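Probable sugar ABC transporter, sugar-binding protein (Streptococcus pneumoniae, PDB 2W7Y) binds the blood group A-trisaccharide and probably delivers glycans of this kind to a sugar ABC transporter. Local coordinates at residues G97-V102 with K118-L123; I149-E154 with G310-S315; K267-G272 with G285-N290. All coordinates share one frame; numbering follows the deposited sequence.

How the interactions relate
Interactions 1 and 2 are neighbours, with centres 9 Å apart. Leu-121 N lies 2.8 Å from Ile-313 O, and Leu-123 N lies 2.6 Å from Ile-149 O, both probable hydrogen bonds. The residues 118-123 therefore run beside both segments of interaction 2. Interaction 3 sits across the chain's centre, with its own centre 38 Å from interaction 1 and 32 Å from interaction 2. Along the chain it is nested inside the loop that interaction 2 closes. Interaction 2 holds a residue of the glycan pocket, His-153. In interaction 3 the side chain of Glu-286 is about 8 Å from the N-acetylgalactosamine unit.

Interaction 1: residues G97-V102 with K118-L123; sequences GEFPDV and KLVLDL
The carbonyl oxygen of Leu-119 lies against Phe-99 and is also held by the backbone of Ser-315, to which Leu-119 is hydrogen-bonded. Phe-99 CB comes within 3.4 Å of Leu-119 O, and the near end of the ring follows obliquely. The CB atoms of Phe-99 and Leu-119 are 4.0 Å apart. Phe-99 holds its CG anti to the backbone N (chi1 -155°). This swings the ring beside its own carbonyl carbon and lays it between two aliphatic groups. Val-120 CG2 covers one face, 4.1 Å from the ring centroid and 22° off the normal, a CH-pi contact. Pro-100 CD covers the opposite face, 3.4 Å above the plane. Both are offset toward the rim.

The branches of Leu-119 lie on the backbone just before Phe-99. Its CD2 methyl is 3.4 Å from Glu-98 O, and its CD1 methyl is 3.8 Å from Gly-97 O.

Each segment begins where a helix stops. Gly-97 ends helix 86-94 with a Schellman motif, and Lys-118 ends helix 112-116 in the same way. Met-90 and Val-94 of helix 86-94 add to the apolar surroundings of Phe-99.

The two segments meet through carbon atoms and carbonyl oxygens. Their backbones are instead bonded to a third partner: Asp-101 pairs with Ser-314, and Leu-121 with Ile-313. The two loops are thus held together by apolar burial, while residues 313-315 supply backbone bonds to both.

Interaction 2: residues I149-E154 with G310-S315; sequences IYTVHE and GITISS. With GAL (beta-D-galactopyranose), chain C.
Thr-151 and Thr-312 face each other beside a single antiparallel beta bridge, the hydrogen-bonded pair Val-152 with Ile-311. Strand 311-313 is an outermost strand of the mixed sheet in this solute-binding protein, and the bridge attaches the 149-154 loop to it. Val-152 N bonds to Ile-311 O, and Ile-311 N returns to Val-152 O at 2.8 Å.

The threonine side chains cross at a slant. A chi1 of -170° turns the Thr-151 hydroxyl beside its own carbonyl carbon and places it in front of Gly-310. There it accepts a short, nearly straight bond from Gly-310 N, 2.6 Å with 168° at the hydrogen. Thr-312 OG1 is 2.9 Å from Thr-151 OG1 and donates to Gly-310 O, reaching that oxygen from above the carbonyl plane. This buried cluster fixes Gly-310 against Thr-151. Backbones are close here: Gly-310 CA lies 3.7 Å from His-153 CA.

Further along, Glu-154 and Ile-311 cross at about a right angle. Glu-154 CG meets Ile-311 CD1 at 3.8 Å, and Met-332 of helix 319-332 touches both side chains.

His-153 extends from the same loop into the glycan pocket. Its ND1 is hydrogen-bonded to Ser-307 O, which helps fix the ring's rotation. CE1, next to ND1 in the ring, turns its edge to galactose: His-153 CE1 is 3.4 Å from O4 of the sugar, which lies in the ring plane.

Interaction 3: residues K267-G272 with G285-N290; sequences KDFQEG and GEMSKN
Met-287, modelled as selenomethionine, meets the Phe-269 ring at its edge, not over a face. SE is 4.8 Å from the centroid of the Phe-269 ring, 81° off its normal, a Met-aromatic contact. SE is 3.7 Å from Phe-269 CD2, and the methyl CE also lies at the edge, in the ring plane. The Met-287 chain bends at both chi2 and chi3, and the two side chains cross at about a right angle.

The same methyl packs on the next residue along, with Met-287 CE 3.5 Å from Gln-270 CG. Gln-270 extends past it toward Glu-286.

Asn-290 ND2 donates to Gln-270 O at 2.9 Å, with 150° at the hydrogen, and comes from above the carbonyl plane. Swung away from its own backbone N (chi1 -172°), the Asn-290 amide is directed at Gln-270, and its OD1 accepts from Ser-292 N. The amide links the last turn of helix 262-270 to the type I turn Met-287 to Asn-290.

Helices 262-270 and 284-287 are joined here over the sheet beneath: Phe-269 and Met-287 both rest on Trp-162 of strand 157-164 and Leu-293 of strand 293-296.

Interaction 1: residues G97-V102 with K118-L123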
loop_
_atom_site.group_PDB
_atom_site.type_symbol
_atom_site.label_atom_id
_atom_site.label_comp_id
_atom_site.label_asym_id
_atom_site.label_seq_id
_atom_site.Cartn_x
_atom_site.Cartn_y
_atom_site.Cartn_z
ATOM N N GLY A 97 25.762 9.136 -1.748
ATOM C CA GLY A 97 25.394 9.767 -3.018
ATOM C C GLY A 97 25.143 8.865 -4.208
ATOM O O GLY A 97 25.408 9.247 -5.350
ATOM N N GLU A 98 24.618 7.673 -3.950
ATOM C CA GLU A 98 24.360 6.702 -5.011
ATOM C C GLU A 98 22.897 6.240 -5.022
ATOM O O GLU A 98 22.080 6.697 -4.217
ATOM C CB GLU A 98 25.322 5.511 -4.883
ATOM C CG GLU A 98 26.795 5.881 -5.068
ATOM C CD GLU A 98 27.753 4.770 -4.679
ATOM O OE1 GLU A 98 28.935 5.078 -4.416
ATOM O OE2 GLU A 98 27.337 3.592 -4.636
ATOM N N PHE A 99 22.569 5.349 -5.949
ATOM C CA PHE A 99 21.230 4.783 -6.042
ATOM C C PHE A 99 21.324 3.388 -6.664
ATOM O O PHE A 99 22.171 3.163 -7.534
ATOM C CB PHE A 99 20.312 5.694 -6.870
ATOM C CG PHE A 99 18.852 5.550 -6.540
ATOM C CD1 PHE A 99 18.325 6.121 -5.379
ATOM C CD2 PHE A 99 17.999 4.843 -7.386
ATOM C CE1 PHE A 99 16.976 5.986 -5.068
ATOM C CE2 PHE A 99 16.648 4.698 -7.081
ATOM C CZ PHE A 99 16.136 5.271 -5.921
ATOM N N PRO A 100 20.482 2.437 -6.200
ATOM C CA PRO A 100 20.427 1.128 -6.860
ATOM C C PRO A 100 20.015 1.291 -8.317
ATOM O O PRO A 100 19.109 2.078 -8.611
ATOM C CB PRO A 100 19.340 0.377 -6.074
ATOM C CG PRO A 100 18.563 1.438 -5.361
ATOM C CD PRO A 100 19.558 2.511 -5.054
ATOM N N ASP A 101 20.684 0.575 -9.220
ATOM C CA ASP A 101 20.411 0.699 -10.659
ATOM C C ASP A 101 18.907 0.742 -10.940
ATOM O O ASP A 101 18.405 1.693 -11.538
ATOM C CB ASP A 101 21.072 -0.436 -11.444
ATOM C CG ASP A 101 22.590 -0.342 -11.461
ATOM O OD1 ASP A 101 23.225 -1.331 -11.886
ATOM O OD2 ASP A 101 23.154 0.706 -11.065
ATOM N N VAL A 102 18.203 -0.298 -10.499
ATOM C CA VAL A 102 16.745 -0.371 -10.585
ATOM C C VAL A 102 16.253 -0.961 -9.272
ATOM O O VAL A 102 16.813 -1.945 -8.786
ATOM C CB VAL A 102 16.265 -1.276 -11.763
ATOM C CG1 VAL A 102 14.729 -1.331 -11.836
ATOM C CG2 VAL A 102 16.837 -0.806 -13.096
ATOM N N LYS A 118 19.158 14.516 -6.881
ATOM C CA LYS A 118 18.810 13.873 -8.172
ATOM C C LYS A 118 19.515 12.551 -8.473
ATOM O O LYS A 118 20.088 12.356 -9.553
ATOM C CB LYS A 118 18.862 14.832 -9.377
ATOM C CG LYS A 118 19.846 15.960 -9.294
ATOM C CD LYS A 118 19.159 17.268 -8.943
ATOM C CE LYS A 118 18.733 18.028 -10.190
ATOM N NZ LYS A 118 18.487 19.465 -9.882
ATOM N N LEU A 119 19.436 11.646 -7.506
ATOM C CA LEU A 119 19.940 10.284 -7.635
ATOM C C LEU A 119 18.984 9.427 -8.469
ATOM O O LEU A 119 19.317 8.305 -8.853
ATOM C CB LEU A 119 20.110 9.675 -6.238
ATOM C CG LEU A 119 21.376 9.883 -5.390
ATOM C CD1 LEU A 119 22.183 11.122 -5.750
ATOM C CD2 LEU A 119 21.034 9.878 -3.899
ATOM N N VAL A 120 17.804 9.984 -8.752
ATOM C CA VAL A 120 16.696 9.267 -9.392
ATOM C C VAL A 120 16.347 9.897 -10.742
ATOM O O VAL A 120 16.325 11.126 -10.873
ATOM C CB VAL A 120 15.426 9.287 -8.502
ATOM C CG1 VAL A 120 14.430 8.254 -8.970
ATOM C CG2 VAL A 120 15.772 9.037 -7.044
ATOM N N LEU A 121 16.066 9.050 -11.734
ATOM C CA LEU A 121 15.703 9.506 -13.077
ATOM C C LEU A 121 14.237 9.940 -13.183
ATOM O O LEU A 121 13.346 9.295 -12.630
ATOM C CB LEU A 121 16.009 8.415 -14.114
ATOM C CG LEU A 121 15.677 8.673 -15.586
ATOM C CD1 LEU A 121 16.551 9.780 -16.180
ATOM C CD2 LEU A 121 15.829 7.396 -16.385
ATOM N N ASP A 122 14.007 11.046 -13.889
ATOM C CA ASP A 122 12.662 11.498 -14.244
ATOM C C ASP A 122 12.131 10.606 -15.366
ATOM O O ASP A 122 12.713 10.535 -16.454
ATOM C CB ASP A 122 12.687 12.974 -14.669
ATOM C CG ASP A 122 11.310 13.510 -15.094
ATOM O OD1 ASP A 122 10.260 12.934 -14.740
ATOM O OD2 ASP A 122 11.286 14.541 -15.795
ATOM N N LEU A 123 11.025 9.924 -15.076
ATOM C CA LEU A 123 10.459 8.905 -15.960
ATOM C C LEU A 123 9.436 9.455 -16.947
ATOM O O LEU A 123 9.130 8.806 -17.949
ATOM C CB LEU A 123 9.819 7.791 -15.119
ATOM C CG LEU A 123 10.616 6.556 -14.677
ATOM C CD1 LEU A 123 12.126 6.784 -14.604
ATOM C CD2 LEU A 123 10.066 6.025 -13.350
#

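Interaction 2: residues I149-E154 with G310-S315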
loop_
_atom_site.group_PDB
_atom_site.type_symbol
_atom_site.label_atom_id
_atom_site.label_comp_id
_atom_site.label_asym_id
_atom_site.label_seq_id
_atom_site.Cartn_x
_atom_site.Cartn_y
_atom_site.Cartn_z
ATOM N N ILE A 149 8.092 12.533 -12.803
ATOM C CA ILE A 149 7.737 11.222 -12.243
ATOM C C ILE A 149 8.991 10.398 -11.937
ATOM O O ILE A 149 9.737 10.014 -12.838
ATOM C CB ILE A 149 6.784 10.416 -13.166
ATOM C CG1 ILE A 149 5.549 11.248 -13.534
ATOM C CG2 ILE A 149 6.382 9.099 -12.496
ATOM C CD1 ILE A 149 4.646 10.615 -14.575
ATOM N N TYR A 150 9.208 10.117 -10.657
ATOM C CA TYR A 150 10.408 9.413 -10.224
ATOM C C TYR A 150 10.199 7.908 -10.031
ATOM O O TYR A 150 11.168 7.148 -9.938
ATOM C CB TYR A 150 10.951 10.046 -8.941
ATOM C CG TYR A 150 11.337 11.503 -9.090
ATOM C CD1 TYR A 150 12.471 11.877 -9.815
ATOM C CD2 TYR A 150 10.571 12.508 -8.501
ATOM C CE1 TYR A 150 12.830 13.211 -9.949
ATOM C CE2 TYR A 150 10.921 13.849 -8.629
ATOM C CZ TYR A 150 12.048 14.192 -9.351
ATOM O OH TYR A 150 12.391 15.520 -9.472
ATOM N N THR A 151 8.940 7.483 -9.972
ATOM C CA THR A 151 8.612 6.085 -9.695
ATOM C C THR A 151 7.275 5.659 -10.313
ATOM O O THR A 151 6.323 6.444 -10.375
ATOM C CB THR A 151 8.644 5.777 -8.167
ATOM O OG1 THR A 151 8.549 4.365 -7.955
ATOM C CG2 THR A 151 7.516 6.478 -7.426
ATOM N N VAL A 152 7.227 4.416 -10.790
ATOM C CA VAL A 152 6.003 3.840 -11.349
ATOM C C VAL A 152 5.740 2.456 -10.761
ATOM O O VAL A 152 6.519 1.526 -10.964
ATOM C CB VAL A 152 6.030 3.766 -12.903
ATOM C CG1 VAL A 152 4.800 3.033 -13.436
ATOM C CG2 VAL A 152 6.124 5.155 -13.522
ATOM N N HIS A 153 4.634 2.336 -10.033
ATOM C CA HIS A 153 4.222 1.075 -9.434
ATOM C C HIS A 153 3.331 0.314 -10.419
ATOM O O HIS A 153 2.242 0.779 -10.769
ATOM C CB HIS A 153 3.495 1.359 -8.114
ATOM C CG HIS A 153 3.474 0.208 -7.153
ATOM N ND1 HIS A 153 2.671 0.197 -6.031
ATOM C CD2 HIS A 153 4.143 -0.969 -7.145
ATOM C CE1 HIS A 153 2.853 -0.933 -5.370
ATOM N NE2 HIS A 153 3.738 -1.660 -6.027
ATOM N N GLU A 154 3.806 -0.844 -10.885
ATOM C CA GLU A 154 3.037 -1.701 -11.802
ATOM C C GLU A 154 1.770 -2.301 -11.186
ATOM O O GLU A 154 0.869 -2.732 -11.905
ATOM C CB GLU A 154 3.906 -2.811 -12.421
ATOM C CG GLU A 154 5.273 -3.004 -11.795
ATOM C CD GLU A 154 5.369 -4.147 -10.802
ATOM O OE1 GLU A 154 4.346 -4.610 -10.254
ATOM O OE2 GLU A 154 6.514 -4.580 -10.560
ATOM N N GLY A 310 7.243 2.330 -6.881
ATOM C CA GLY A 310 7.446 1.096 -7.616
ATOM C C GLY A 310 8.804 1.056 -8.265
ATOM O O GLY A 310 9.824 1.199 -7.592
ATOM N N ILE A 311 8.805 0.860 -9.580
ATOM C CA ILE A 311 10.029 0.834 -10.374
ATOM C C ILE A 311 10.686 2.212 -10.369
ATOM O O ILE A 311 10.094 3.199 -10.809
ATOM C CB ILE A 311 9.756 0.304 -11.806
ATOM C CG1 ILE A 311 9.445 -1.195 -11.744
ATOM C CG2 ILE A 311 10.939 0.557 -12.734
ATOM C CD1 ILE A 311 8.659 -1.718 -12.920
ATOM N N THR A 312 11.905 2.253 -9.837
ATOM C CA THR A 312 12.642 3.490 -9.605
ATOM C C THR A 312 14.074 3.295 -10.108
ATOM O O THR A 312 14.724 2.306 -9.774
ATOM C CB THR A 312 12.655 3.845 -8.104
ATOM O OG1 THR A 312 11.351 3.645 -7.547
ATOM C CG2 THR A 312 13.058 5.276 -7.895
ATOM N N ILE A 313 14.559 4.227 -10.924
ATOM C CA ILE A 313 15.834 4.024 -11.621
ATOM C C ILE A 313 16.891 5.104 -11.375
ATOM O O ILE A 313 16.584 6.297 -11.322
ATOM C CB ILE A 313 15.627 3.704 -13.147
ATOM C CG1 ILE A 313 16.594 4.500 -14.028
ATOM C CG2 ILE A 313 14.182 3.965 -13.562
ATOM C CD1 ILE A 313 16.610 4.088 -15.478
ATOM N N SER A 314 18.133 4.654 -11.222
ATOM C CA SER A 314 19.278 5.523 -10.985
ATOM C C SER A 314 19.542 6.507 -12.127
ATOM O O SER A 314 19.361 6.178 -13.296
ATOM C CB SER A 314 20.525 4.675 -10.723
ATOM O OG SER A 314 21.675 5.484 -10.543
ATOM N N SER A 315 19.971 7.713 -11.756
ATOM C CA SER A 315 20.352 8.766 -12.696
ATOM C C SER A 315 21.800 8.629 -13.155
ATOM O O SER A 315 22.203 9.243 -14.146
ATOM C CB SER A 315 20.183 10.137 -12.045
ATOM O OG SER A 315 18.912 10.684 -12.334
HETATM C C1 GAL C . 2.971 -6.154 -3.019
HETATM C C2 GAL C . 3.434 -5.473 -1.730
HETATM C C3 GAL C . 2.292 -4.671 -1.100
HETATM C C4 GAL C . 1.584 -3.778 -2.127
HETATM C C5 GAL C . 1.173 -4.635 -3.332
HETATM C C6 GAL C . 0.443 -3.861 -4.433
HETATM O O1 GAL C . 4.101 -6.643 -3.706
HETATM O O2 GAL C . 3.880 -6.476 -0.841
HETATM O O3 GAL C . 2.779 -3.910 -0.019
HETATM O O4 GAL C . 2.450 -2.733 -2.501
HETATM O O5 GAL C . 2.320 -5.251 -3.887
HETATM O O6 GAL C . -0.320 -4.769 -5.206
HETATM O O HOH W 1 13.124 6.761 -11.483
#

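Interaction 3: residues K267-G272 with G285-N290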
loop_
_atom_site.group_PDB
_atom_site.type_symbol
_atom_site.label_atom_id
_atom_site.label_comp_id
_atom_site.label_asym_id
_atom_site.label_seq_id
_atom_site.Cartn_x
_atom_site.Cartn_y
_atom_site.Cartn_z
ATOM N N LYS A 267 -2.175 -14.409 8.577
ATOM C CA LYS A 267 -2.364 -15.798 8.987
ATOM C C LYS A 267 -3.530 -15.938 9.970
ATOM O O LYS A 267 -4.420 -16.762 9.757
ATOM C CB LYS A 267 -1.069 -16.343 9.595
ATOM C CG LYS A 267 -0.976 -17.855 9.661
ATOM C CD LYS A 267 0.478 -18.295 9.851
ATOM C CE LYS A 267 0.588 -19.756 10.244
ATOM N NZ LYS A 267 0.274 -19.974 11.689
ATOM N N ASP A 268 -3.522 -15.111 11.021
ATOM C CA ASP A 268 -4.572 -15.101 12.046
ATOM C C ASP A 268 -5.948 -14.911 11.439
ATOM O O ASP A 268 -6.899 -15.592 11.822
ATOM C CB ASP A 268 -4.323 -13.984 13.066
ATOM C CG ASP A 268 -3.356 -14.386 14.162
ATOM O OD1 ASP A 268 -2.931 -15.563 14.206
ATOM O OD2 ASP A 268 -3.027 -13.512 14.990
ATOM N N PHE A 269 -6.033 -13.984 10.486
ATOM C CA PHE A 269 -7.279 -13.651 9.814
ATOM C C PHE A 269 -7.786 -14.802 8.946
ATOM O O PHE A 269 -8.979 -15.108 8.961
ATOM C CB PHE A 269 -7.109 -12.373 8.987
ATOM C CG PHE A 269 -8.389 -11.862 8.398
ATOM C CD1 PHE A 269 -9.409 -11.382 9.217
ATOM C CD2 PHE A 269 -8.574 -11.853 7.025
ATOM C CE1 PHE A 269 -10.594 -10.911 8.671
ATOM C CE2 PHE A 269 -9.754 -11.380 6.474
ATOM C CZ PHE A 269 -10.766 -10.913 7.298
ATOM N N GLN A 270 -6.872 -15.434 8.210
ATOM C CA GLN A 270 -7.163 -16.627 7.406
ATOM C C GLN A 270 -7.678 -17.779 8.260
ATOM O O GLN A 270 -8.463 -18.605 7.790
ATOM C CB GLN A 270 -5.906 -17.090 6.659
ATOM C CG GLN A 270 -5.426 -16.146 5.565
ATOM C CD GLN A 270 -4.085 -16.549 4.966
ATOM O OE1 GLN A 270 -3.209 -15.705 4.751
ATOM N NE2 GLN A 270 -3.921 -17.835 4.688
ATOM N N GLU A 271 -7.226 -17.827 9.512
ATOM C CA GLU A 271 -7.568 -18.903 10.437
ATOM C C GLU A 271 -8.770 -18.563 11.322
ATOM O O GLU A 271 -9.162 -19.356 12.175
ATOM C CB GLU A 271 -6.350 -19.276 11.290
ATOM C CG GLU A 271 -5.205 -19.913 10.496
ATOM C CD GLU A 271 -3.964 -20.200 11.333
ATOM O OE1 GLU A 271 -3.860 -19.701 12.477
ATOM O OE2 GLU A 271 -3.078 -20.930 10.836
ATOM N N GLY A 272 -9.348 -17.382 11.115
ATOM C CA GLY A 272 -10.536 -16.958 11.854
ATOM C C GLY A 272 -10.269 -16.516 13.278
ATOM O O GLY A 272 -11.140 -16.632 14.143
ATOM N N GLY A 285 -5.612 -13.437 -3.172
ATOM C CA GLY A 285 -5.117 -14.803 -3.348
ATOM C C GLY A 285 -4.986 -15.589 -2.055
ATOM O O GLY A 285 -5.191 -16.807 -2.035
ATOM N N GLU A 286 -4.632 -14.890 -0.980
ATOM C CA GLU A 286 -4.520 -15.495 0.348
ATOM C C GLU A 286 -5.886 -15.564 1.014
ATOM O O GLU A 286 -6.134 -16.402 1.883
ATOM C CB GLU A 286 -3.562 -14.682 1.227
ATOM C CG GLU A 286 -2.106 -14.726 0.786
ATOM C CD GLU A 286 -1.497 -16.102 0.933
ATOM O OE1 GLU A 286 -1.020 -16.654 -0.085
ATOM O OE2 GLU A 286 -1.503 -16.638 2.065
HETATM N N MSE A 287 -6.775 -14.681 0.578
HETATM C CA MSE A 287 -8.075 -14.517 1.203
HETATM C C MSE A 287 -9.125 -15.490 0.661
HETATM O O MSE A 287 -9.974 -15.973 1.414
HETATM C CB MSE A 287 -8.525 -13.065 1.052
HETATM C CG MSE A 287 -8.986 -12.432 2.346
HETATM SE SE MSE A 287 -7.607 -11.675 3.509
HETATM C CE MSE A 287 -6.545 -13.229 3.996
ATOM N N SER A 288 -9.041 -15.793 -0.635
ATOM C CA SER A 288 -10.012 -16.652 -1.327
ATOM C C SER A 288 -10.054 -18.092 -0.809
ATOM O O SER A 288 -10.992 -18.835 -1.103
ATOM C CB SER A 288 -9.741 -16.658 -2.833
ATOM O OG SER A 288 -8.533 -17.336 -3.136
ATOM N N LYS A 289 -9.031 -18.477 -0.047
ATOM C CA LYS A 289 -8.942 -19.811 0.558
ATOM C C LYS A 289 -10.016 -20.013 1.630
ATOM O O LYS A 289 -10.519 -21.121 1.819
ATOM C CB LYS A 289 -7.547 -20.027 1.161
ATOM C CG LYS A 289 -6.375 -19.789 0.190
ATOM C CD LYS A 289 -6.209 -20.954 -0.785
ATOM C CE LYS A 289 -4.815 -20.979 -1.398
ATOM N NZ LYS A 289 -4.571 -22.235 -2.163
ATOM N N ASN A 290 -10.364 -18.930 2.321
ATOM C CA ASN A 290 -11.404 -18.943 3.340
ATOM C C ASN A 290 -12.615 -18.143 2.840
ATOM O O ASN A 290 -12.548 -16.920 2.727
ATOM C CB ASN A 290 -10.847 -18.370 4.653
ATOM C CG ASN A 290 -11.801 -18.521 5.830
ATOM O OD1 ASN A 290 -12.992 -18.784 5.662
ATOM N ND2 ASN A 290 -11.272 -18.350 7.038
#